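Long-range contacts in 5-formaminoimidazole-4-carboxamide-1-(beta)-D-ribofuranosyl 5'-monophosphate synthetase (Methanocaldococcus jannaschii, PDB 2R7L), which catalyses the ATP- and formate-dependent formylation of AICAR to FAICAR, a folate-independent step of purine biosynthesis: residues 26-31 against 317-322; 204-209 against 297-302; 227-232 against 254-259. All coordinates share one frame; numbering follows the deposited sequence.

Contact 1 (26-31 against 317-322); sequences SHTSLH and GGTNSF. With AMZ (aminoimidazole 4-carboxamide ribonucleotide), chain F.
Asn-320 reaches His-27 O and the His-31 ring from a CG that lies beside its backbone N and anti to its carbonyl carbon (chi1 -64°). The second torsion, chi2 -28°, then turns OD1 to the His-31 ring and ND2 to His-27 O. Asn-320 ND2 donates a nearly straight hydrogen bond to His-27 O, 2.8 Å long. The acceptor lies in the amide plane of Asn-320, and the donor lies in the carbonyl plane of His-27. The other amide branch, OD1, sits at the edge of the His-31 ring, 2.9 Å from His-31 CD2. Ring and amide planes are 71° apart. Thr-319 OG1 comes to the same ring and is 3.0 Å from His-31 NE2. Thr-319 OG1 is hydrogen-bonded to Asp-316 O. CG2 of Thr-28 meets Asn-320 OD1 at 3.4 Å, the two side chains crossing at about a right angle. The same methyl is 3.6 Å from Gly-317 CA. An alanine in place of Asn-320 would probably leave His-27 O without this donor and open a gap beside the Thr-28 methyl and the His-31 ring.

His-27 ND1 shares a hydrogen bond with Thr-28 OG1, which probably limits rotation of the ring. The CD2 edge of that ring faces the ribose oxygen O of AICAR at 3.5 Å. A side chain on Gly-317 would run into the AICAR imidazole. The 26-31 segment follows the first strand of the Rossmann-like parallel sheet, and 317-322 belongs to the ATP-grasp part. The amide of Asn-320 thus ties the two parts together by a buried polar bond beside the substrate.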
# COMPACT_ATOMS: atom_id res chain seq x y z
N SER A 26 -17.47 17.82 -14.78
CA SER A 26 -17.15 19.16 -14.31
C SER A 26 -17.29 19.22 -12.80
O SER A 26 -17.69 18.24 -12.17
CB SER A 26 -18.10 20.19 -14.94
OG SER A 26 -17.68 21.51 -14.62
N HIS A 27 -16.98 20.39 -12.23
CA HIS A 27 -17.21 20.68 -10.82
C HIS A 27 -16.34 19.86 -9.86
O HIS A 27 -15.35 20.37 -9.34
CB HIS A 27 -18.69 20.50 -10.46
CG HIS A 27 -19.05 21.08 -9.13
ND1 HIS A 27 -19.21 20.31 -8.00
CD2 HIS A 27 -19.27 22.36 -8.75
CE1 HIS A 27 -19.53 21.09 -6.98
NE2 HIS A 27 -19.57 22.34 -7.41
N THR A 28 -16.73 18.61 -9.63
CA THR A 28 -16.01 17.71 -8.73
C THR A 28 -15.92 16.29 -9.31
O THR A 28 -15.60 15.35 -8.60
CB THR A 28 -16.70 17.63 -7.36
OG1 THR A 28 -18.13 17.56 -7.55
CG2 THR A 28 -16.37 18.85 -6.50
N SER A 29 -16.20 16.15 -10.61
CA SER A 29 -16.33 14.83 -11.20
C SER A 29 -15.04 14.00 -11.14
O SER A 29 -15.10 12.78 -11.01
CB SER A 29 -16.81 14.94 -12.65
OG SER A 29 -15.80 15.48 -13.47
N LEU A 30 -13.89 14.65 -11.21
CA LEU A 30 -12.61 13.93 -11.23
C LEU A 30 -12.47 12.93 -10.08
O LEU A 30 -12.04 11.80 -10.30
CB LEU A 30 -11.42 14.87 -11.27
CG LEU A 30 -11.15 15.48 -12.65
CD1 LEU A 30 -10.00 16.47 -12.59
CD2 LEU A 30 -10.87 14.39 -13.66
N HIS A 31 -12.81 13.34 -8.86
CA HIS A 31 -12.72 12.42 -7.73
C HIS A 31 -14.00 11.64 -7.50
O HIS A 31 -13.99 10.59 -6.87
CB HIS A 31 -12.22 13.11 -6.45
CG HIS A 31 -13.12 14.20 -5.95
ND1 HIS A 31 -14.21 13.95 -5.13
CD2 HIS A 31 -13.07 15.54 -6.11
CE1 HIS A 31 -14.80 15.09 -4.84
NE2 HIS A 31 -14.13 16.07 -5.41
N GLY A 317 -17.50 22.12 -4.26
CA GLY A 317 -16.31 22.14 -5.11
C GLY A 317 -14.98 22.04 -4.38
O GLY A 317 -13.98 21.61 -4.95
N GLY A 318 -14.96 22.45 -3.11
CA GLY A 318 -13.73 22.46 -2.33
C GLY A 318 -13.17 21.10 -1.97
O GLY A 318 -12.04 21.00 -1.49
N THR A 319 -13.97 20.04 -2.17
CA THR A 319 -13.52 18.67 -1.95
C THR A 319 -12.39 18.32 -2.91
O THR A 319 -11.66 17.35 -2.70
CB THR A 319 -14.65 17.64 -2.11
OG1 THR A 319 -15.35 17.87 -3.33
CG2 THR A 319 -15.64 17.72 -0.95
N ASN A 320 -12.24 19.12 -3.96
CA ASN A 320 -11.14 18.92 -4.89
C ASN A 320 -9.77 19.10 -4.24
O ASN A 320 -8.78 18.56 -4.72
CB ASN A 320 -11.30 19.83 -6.12
CG ASN A 320 -12.54 19.50 -6.94
OD1 ASN A 320 -13.00 18.36 -6.94
ND2 ASN A 320 -13.09 20.50 -7.62
N SER A 321 -9.71 19.84 -3.13
CA SER A 321 -8.44 20.06 -2.45
C SER A 321 -7.86 18.77 -1.84
O SER A 321 -6.65 18.68 -1.63
CB SER A 321 -8.56 21.16 -1.37
OG SER A 321 -9.51 20.79 -0.39
N PHE A 322 -8.72 17.79 -1.55
CA PHE A 322 -8.26 16.48 -1.06
C PHE A 322 -8.65 15.29 -1.95
O PHE A 322 -9.20 14.30 -1.47
CB PHE A 322 -8.61 16.24 0.42
CG PHE A 322 -10.09 16.30 0.73
CD1 PHE A 322 -10.77 17.51 0.74
CD2 PHE A 322 -10.79 15.15 1.05
CE1 PHE A 322 -12.12 17.57 1.03
CE2 PHE A 322 -12.14 15.20 1.34
CZ PHE A 322 -12.81 16.41 1.33
O5 AMZ F . -13.68 24.99 -6.32
C6 AMZ F . -14.73 25.41 -5.82
N2 AMZ F . -14.86 25.76 -4.54
C3A AMZ F . -15.98 25.56 -6.66
C7A AMZ F . -17.19 26.12 -6.27
N3 AMZ F . -17.49 26.63 -5.07
N1 AMZ F . -16.10 25.19 -7.93
C5 AMZ F . -17.34 25.50 -8.32
N AMZ F . -18.00 26.07 -7.30
C1 AMZ F . -19.41 26.54 -7.33
C2 AMZ F . -19.54 27.98 -7.81
C3 AMZ F . -19.98 27.84 -9.26
O2 AMZ F . -20.89 28.89 -9.58
O1 AMZ F . -20.58 28.60 -7.05
O AMZ F . -20.05 25.70 -8.31
C AMZ F . -20.75 26.52 -9.24
C4 AMZ F . -20.69 25.80 -10.60
O3 AMZ F . -19.33 25.58 -10.98
P AMZ F . -18.88 25.84 -12.47
OP1 AMZ F . -19.49 24.92 -13.47
O4 AMZ F . -19.24 27.36 -12.82
OP2 AMZ F . -17.26 25.74 -12.51

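Contact 2 (204-209 against 297-302); sequences GTNFCI and QSLCNE. With ATP (adenosine-5'-triphosphate), chain E.
Thr-205 and Cys-300 form a hydrogen-bonded antiparallel pair, as do Phe-207 and Ser-298. The bond from Cys-300 N to Thr-205 O is 2.8 Å long. Between Phe-207 and Ser-298 both N-H groups approach from above the partner's carbonyl plane. Gly-204 CA makes a CA-H...O contact with Cys-300 O, 3.1 Å away; a CB would point at this oxygen and clash.

Side-chain donors add to this backbone ladder. Ser-298 OG, set between its backbone N and carbonyl carbon (chi1 65°), donates to Phe-207 O over 2.8 Å and lies in the carbonyl plane. Asn-206 ND2 donates to Ser-298 O at 2.9 Å, with the acceptor in its amide plane. Each of these two carbonyls therefore takes two donors. Asn-206 OD1 accepts from Arg-228 N, so the amide bridges strands 292-300 and 219-230.

One apolar pair joins the strands: Cys-300 CB touches the ring edge of Phe-207 at CE2, 3.8 Å away. On the other face, Leu-299 CD2 packs against the backbone of Asn-206, 3.8 Å from its CA.

ATP lies on the Leu-299 face. Leu-299 CD1 is 3.6 Å from adenine C2, and Gln-297 NE2 donates to the beta-phosphate oxygen O1B at 2.9 Å. Gln-297 is also a predicted magnesium ligand with Glu-310. In this ATP-grasp sheet, one short strand pair thus presents an apolar group to the base and an amide to the phosphates.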
# COMPACT_ATOMS: atom_id res chain seq x y z
N GLY A 204 -12.85 36.98 9.71
CA GLY A 204 -12.19 35.81 10.25
C GLY A 204 -11.54 34.91 9.22
O GLY A 204 -11.28 35.32 8.08
N THR A 205 -11.26 33.69 9.64
CA THR A 205 -10.58 32.72 8.80
C THR A 205 -11.60 31.78 8.15
O THR A 205 -12.50 31.27 8.82
CB THR A 205 -9.56 31.93 9.63
OG1 THR A 205 -10.09 31.68 10.94
CG2 THR A 205 -8.29 32.72 9.78
N ASN A 206 -11.47 31.57 6.84
CA ASN A 206 -12.37 30.70 6.09
C ASN A 206 -12.09 29.20 6.27
O ASN A 206 -10.97 28.72 6.05
CB ASN A 206 -12.31 31.04 4.61
CG ASN A 206 -13.30 30.24 3.78
OD1 ASN A 206 -13.01 29.92 2.63
ND2 ASN A 206 -14.46 29.93 4.35
N PHE A 207 -13.12 28.48 6.68
CA PHE A 207 -13.10 27.02 6.73
C PHE A 207 -14.36 26.54 6.05
O PHE A 207 -15.44 26.69 6.60
CB PHE A 207 -13.11 26.54 8.18
CG PHE A 207 -11.88 26.90 8.95
CD1 PHE A 207 -10.76 26.08 8.92
CD2 PHE A 207 -11.84 28.05 9.74
CE1 PHE A 207 -9.62 26.40 9.64
CE2 PHE A 207 -10.71 28.38 10.45
CZ PHE A 207 -9.59 27.55 10.40
N CYS A 208 -14.21 26.00 4.84
CA CYS A 208 -15.31 25.29 4.20
C CYS A 208 -15.21 23.83 4.63
O CYS A 208 -14.30 23.11 4.24
CB CYS A 208 -15.23 25.44 2.68
SG CYS A 208 -15.15 27.19 2.10
N ILE A 209 -16.16 23.42 5.46
CA ILE A 209 -16.10 22.12 6.12
C ILE A 209 -16.95 21.09 5.38
O ILE A 209 -18.16 21.26 5.20
CB ILE A 209 -16.56 22.24 7.59
CG1 ILE A 209 -15.73 23.33 8.29
CG2 ILE A 209 -16.43 20.91 8.30
CD1 ILE A 209 -16.39 23.93 9.53
N GLN A 297 -19.94 26.43 4.81
CA GLN A 297 -18.94 27.43 4.45
C GLN A 297 -18.92 28.51 5.52
O GLN A 297 -19.86 29.29 5.64
CB GLN A 297 -19.25 28.03 3.09
CG GLN A 297 -19.25 27.01 1.98
CD GLN A 297 -20.10 27.42 0.82
OE1 GLN A 297 -21.19 26.87 0.61
NE2 GLN A 297 -19.63 28.40 0.05
N SER A 298 -17.86 28.55 6.30
CA SER A 298 -17.87 29.37 7.50
C SER A 298 -16.68 30.31 7.65
O SER A 298 -15.71 30.23 6.90
CB SER A 298 -17.97 28.46 8.73
OG SER A 298 -16.82 27.66 8.85
N LEU A 299 -16.79 31.21 8.62
CA LEU A 299 -15.70 32.10 8.96
C LEU A 299 -15.52 32.04 10.46
O LEU A 299 -16.48 32.14 11.21
CB LEU A 299 -15.98 33.53 8.50
CG LEU A 299 -15.94 33.74 6.98
CD1 LEU A 299 -16.70 35.00 6.56
CD2 LEU A 299 -14.50 33.78 6.48
N CYS A 300 -14.28 31.84 10.90
CA CYS A 300 -14.00 31.73 12.31
C CYS A 300 -13.57 33.09 12.84
O CYS A 300 -12.53 33.62 12.46
CB CYS A 300 -12.91 30.68 12.57
SG CYS A 300 -12.62 30.36 14.33
N ASN A 301 -14.39 33.67 13.72
CA ASN A 301 -14.06 34.98 14.26
C ASN A 301 -13.08 34.87 15.42
O ASN A 301 -12.75 33.77 15.86
CB ASN A 301 -15.33 35.76 14.63
CG ASN A 301 -16.07 35.17 15.80
OD1 ASN A 301 -15.47 34.60 16.71
ND2 ASN A 301 -17.38 35.35 15.81
N GLU A 302 -12.60 36.01 15.90
CA GLU A 302 -11.55 36.02 16.91
C GLU A 302 -12.00 35.41 18.23
O GLU A 302 -11.18 35.10 19.10
CB GLU A 302 -11.01 37.43 17.13
CG GLU A 302 -12.04 38.43 17.60
CD GLU A 302 -11.42 39.75 18.01
OE1 GLU A 302 -10.40 40.14 17.40
OE2 GLU A 302 -11.95 40.38 18.94
PG ATP E . -19.08 29.97 -4.18
O1G ATP E . -19.88 28.81 -4.73
O2G ATP E . -18.42 29.69 -2.85
O3G ATP E . -18.17 30.61 -5.20
PB ATP E . -21.24 31.02 -2.64
O1B ATP E . -21.17 29.65 -2.02
O2B ATP E . -22.58 31.53 -3.13
O3B ATP E . -20.20 31.11 -3.88
PA ATP E . -20.95 33.63 -1.47
O1A ATP E . -21.97 33.87 -0.39
O2A ATP E . -21.11 34.18 -2.86
O3A ATP E . -20.65 32.04 -1.54
O5' ATP E . -19.55 34.18 -0.90
C5' ATP E . -18.49 34.44 -1.80
C4' ATP E . -17.30 34.93 -0.98
O4' ATP E . -17.59 36.20 -0.38
C3' ATP E . -16.97 34.00 0.18
O3' ATP E . -16.10 32.94 -0.20
C2' ATP E . -16.33 34.95 1.18
O2' ATP E . -14.94 35.09 0.90
C1' ATP E . -17.02 36.28 0.93
N9 ATP E . -18.12 36.41 1.90
C8 ATP E . -19.36 35.93 1.73
N7 ATP E . -20.14 36.19 2.80
C5 ATP E . -19.39 36.88 3.69
C6 ATP E . -19.60 37.48 5.02
N6 ATP E . -20.80 37.40 5.65
N1 ATP E . -18.55 38.10 5.60
C2 ATP E . -17.35 38.18 4.98
N3 ATP E . -17.09 37.67 3.77
C4 ATP E . -18.05 37.01 3.09

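Contact 3 (227-232 against 254-259); sequences KRYESN and VITGNI. With AMZ (aminoimidazole 4-carboxamide ribonucleotide), chain F; ATP (adenosine-5'-triphosphate), chain E.
Arg-228, Ile-255 and Asn-258 meet in the active site, on the sheet face where AICAR and the ATP gamma-phosphate come together. Arg-228 and Asn-258 lie side by side and point the same way, with guanidinium and amide planes 79° apart. The Asn-258 amide pairs with the AICAR carboxamide: ND2 donates to O5 at 2.8 Å, and OD1 accepts from N2 at 3.0 Å. AICAR N2 also lies over one face of the Arg-228 guanidinium, toward its rim. ATP O2G lies at the guanidinium edge and takes weak bonds from NE and NH2. Salt bridges to Asp-316 and Asp-226 hold the same group. Ile-255 CD1 packs 3.5 Å from Arg-228 CD, while its CG1 is 3.5 Å from AICAR N2. Anti to the backbone N, chi1 -167° puts CG1 against AICAR, and chi2 62° turns CD1 to Arg-228. Further along this face, Glu-230 OE1 accepts a hydrogen bond from the ATP ribose hydroxyl O2' at 3.1 Å. Its OE1 also forms a salt bridge with Arg-238 of a neighbouring subunit.

The strands are antiparallel and carry a classic beta bulge, with Thr-256 and Gly-257 both facing Tyr-229. The bulge shifts the register by one. Tyr-229 O accepts from Thr-256 N at 3.0 Å and from Thr-256 OG1 at 2.8 Å. The hydroxyl comes from above the carbonyl plane, whereas the N-H lies in it.

On the opposite face, Ile-259 CD1 sits over the Tyr-229 ring in a CH-pi contact, 4.2 Å from the centroid. Lys-227 runs alongside Ile-259, its CE against CD1. Tyr-229 OH is hydrogen-bonded to Asn-206 N of another subunit.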
# COMPACT_ATOMS: atom_id res chain seq x y z
N LYS A 227 -9.97 26.37 2.21
CA LYS A 227 -10.29 27.79 2.18
C LYS A 227 -10.33 28.22 0.72
O LYS A 227 -9.56 27.72 -0.10
CB LYS A 227 -9.29 28.61 3.01
CG LYS A 227 -7.92 28.78 2.40
CD LYS A 227 -7.17 29.90 3.10
CE LYS A 227 -5.95 30.30 2.31
NZ LYS A 227 -5.41 31.61 2.73
N ARG A 228 -11.25 29.12 0.40
CA ARG A 228 -11.45 29.54 -0.97
C ARG A 228 -10.29 30.37 -1.48
O ARG A 228 -9.62 31.06 -0.70
CB ARG A 228 -12.73 30.38 -1.10
CG ARG A 228 -13.98 29.70 -0.60
CD ARG A 228 -14.22 28.40 -1.33
NE ARG A 228 -15.64 28.09 -1.46
CZ ARG A 228 -16.14 26.87 -1.47
NH1 ARG A 228 -15.35 25.81 -1.36
NH2 ARG A 228 -17.45 26.70 -1.59
N TYR A 229 -10.06 30.30 -2.79
CA TYR A 229 -9.05 31.10 -3.47
C TYR A 229 -9.83 31.83 -4.55
O TYR A 229 -10.19 31.24 -5.58
CB TYR A 229 -7.98 30.18 -4.07
CG TYR A 229 -6.66 30.84 -4.36
CD1 TYR A 229 -6.17 31.84 -3.54
CD2 TYR A 229 -5.88 30.42 -5.43
CE1 TYR A 229 -4.96 32.43 -3.79
CE2 TYR A 229 -4.65 31.00 -5.68
CZ TYR A 229 -4.21 32.01 -4.86
OH TYR A 229 -3.00 32.62 -5.08
N GLU A 230 -10.10 33.11 -4.30
CA GLU A 230 -11.04 33.88 -5.11
C GLU A 230 -10.37 35.05 -5.84
O GLU A 230 -9.44 35.66 -5.33
CB GLU A 230 -12.20 34.35 -4.23
CG GLU A 230 -13.09 33.19 -3.76
CD GLU A 230 -13.93 33.51 -2.55
OE1 GLU A 230 -13.58 34.45 -1.79
OE2 GLU A 230 -14.94 32.81 -2.34
N SER A 231 -10.84 35.33 -7.06
CA SER A 231 -10.32 36.43 -7.87
C SER A 231 -11.45 37.45 -8.11
O SER A 231 -12.57 37.06 -8.43
CB SER A 231 -9.82 35.88 -9.21
OG SER A 231 -9.07 36.85 -9.92
N ASN A 232 -11.17 38.75 -8.00
CA ASN A 232 -9.80 39.26 -7.89
C ASN A 232 -9.36 39.48 -6.45
O ASN A 232 -8.20 39.81 -6.19
CB ASN A 232 -9.66 40.56 -8.69
CG ASN A 232 -10.40 41.74 -8.05
OD1 ASN A 232 -10.86 41.67 -6.91
ND2 ASN A 232 -10.51 42.84 -8.79
N VAL A 254 -14.92 35.82 -7.36
CA VAL A 254 -15.12 34.69 -8.25
C VAL A 254 -14.27 33.49 -7.81
O VAL A 254 -13.04 33.58 -7.77
CB VAL A 254 -14.73 35.06 -9.69
CG1 VAL A 254 -14.99 33.89 -10.63
CG2 VAL A 254 -15.49 36.30 -10.14
N ILE A 255 -14.92 32.36 -7.50
CA ILE A 255 -14.18 31.16 -7.08
C ILE A 255 -13.24 30.69 -8.18
O ILE A 255 -13.67 30.44 -9.31
CB ILE A 255 -15.10 29.99 -6.63
CG1 ILE A 255 -14.28 28.92 -5.92
CG2 ILE A 255 -15.85 29.38 -7.81
CD1 ILE A 255 -13.60 29.42 -4.65
N THR A 256 -11.96 30.57 -7.85
CA THR A 256 -10.99 30.09 -8.83
C THR A 256 -10.24 28.83 -8.39
O THR A 256 -9.58 28.18 -9.20
CB THR A 256 -9.96 31.18 -9.22
OG1 THR A 256 -9.07 31.44 -8.12
CG2 THR A 256 -10.66 32.45 -9.63
N GLY A 257 -10.33 28.48 -7.11
CA GLY A 257 -9.56 27.36 -6.60
C GLY A 257 -9.64 27.24 -5.10
O GLY A 257 -10.35 28.00 -4.45
N ASN A 258 -8.91 26.27 -4.55
CA ASN A 258 -9.00 25.95 -3.14
C ASN A 258 -7.64 25.61 -2.55
O ASN A 258 -6.76 25.09 -3.23
CB ASN A 258 -9.98 24.79 -2.89
CG ASN A 258 -11.29 24.95 -3.66
OD1 ASN A 258 -12.32 25.32 -3.10
ND2 ASN A 258 -11.25 24.67 -4.96
N ILE A 259 -7.49 25.89 -1.27
CA ILE A 259 -6.25 25.67 -0.56
C ILE A 259 -6.62 24.80 0.64
O ILE A 259 -7.66 25.03 1.26
CB ILE A 259 -5.68 27.03 -0.12
CG1 ILE A 259 -5.32 27.87 -1.35
CG2 ILE A 259 -4.48 26.87 0.80
CD1 ILE A 259 -5.02 29.33 -1.04
O5 AMZ F . -13.68 24.99 -6.32
C6 AMZ F . -14.73 25.41 -5.82
N2 AMZ F . -14.86 25.76 -4.54
C3A AMZ F . -15.98 25.56 -6.66
C7A AMZ F . -17.19 26.12 -6.27
N3 AMZ F . -17.49 26.63 -5.07
N1 AMZ F . -16.10 25.19 -7.93
C5 AMZ F . -17.34 25.50 -8.32
N AMZ F . -18.00 26.07 -7.30
C1 AMZ F . -19.41 26.54 -7.33
C2 AMZ F . -19.54 27.98 -7.81
C3 AMZ F . -19.98 27.84 -9.26
O2 AMZ F . -20.89 28.89 -9.58
O1 AMZ F . -20.58 28.60 -7.05
O AMZ F . -20.05 25.70 -8.31
C AMZ F . -20.75 26.52 -9.24
C4 AMZ F . -20.69 25.80 -10.60
O3 AMZ F . -19.33 25.58 -10.98
P AMZ F . -18.88 25.84 -12.47
OP1 AMZ F . -19.49 24.92 -13.47
O4 AMZ F . -19.24 27.36 -12.82
OP2 AMZ F . -17.26 25.74 -12.51
PG ATP E . -19.08 29.97 -4.18
O1G ATP E . -19.88 28.81 -4.73
O2G ATP E . -18.42 29.69 -2.85
O3G ATP E . -18.17 30.61 -5.20
PB ATP E . -21.24 31.02 -2.64
O1B ATP E . -21.17 29.65 -2.02
O2B ATP E . -22.58 31.53 -3.13
O3B ATP E . -20.20 31.11 -3.88
PA ATP E . -20.95 33.63 -1.47
O1A ATP E . -21.97 33.87 -0.39
O2A ATP E . -21.11 34.18 -2.86
O3A ATP E . -20.65 32.04 -1.54
O5' ATP E . -19.55 34.18 -0.90
C5' ATP E . -18.49 34.44 -1.80
C4' ATP E . -17.30 34.93 -0.98
O4' ATP E . -17.59 36.20 -0.38
C3' ATP E . -16.97 34.00 0.18
O3' ATP E . -16.10 32.94 -0.20
C2' ATP E . -16.33 34.95 1.18
O2' ATP E . -14.94 35.09 0.90
C1' ATP E . -17.02 36.28 0.93
N9 ATP E . -18.12 36.41 1.90
C8 ATP E . -19.36 35.93 1.73
N7 ATP E . -20.14 36.19 2.80
C5 ATP E . -19.39 36.88 3.69
C6 ATP E . -19.60 37.48 5.02
N6 ATP E . -20.80 37.40 5.65
N1 ATP E . -18.55 38.10 5.60
C2 ATP E . -17.35 38.18 4.98
N3 ATP E . -17.09 37.67 3.77
C4 ATP E . -18.05 37.01 3.09

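How the contacts relate
Contacts 2 and 3 belong to one five-stranded antiparallel ATP-grasp sheet, with centres 14 Å apart. Strands 205-214 and 219-230 are neighbours there and follow each other in the chain. Arg-228 and Gln-297 side chains come together where the contacts touch. Contact 1 joins the first turn of helix 29-38 and the loop before it, in the N-terminal part, to the loop after strand 306-312. Its centre is 13 Å from that of contact 3 and 20 Å from that of contact 2. Along the chain, contact 1 encloses contact 2, which encloses contact 3. Contacts 1 and 3 share AICAR; contacts 2 and 3 share ATP. Contact 3 thus links the ATP side of the site to the AICAR side.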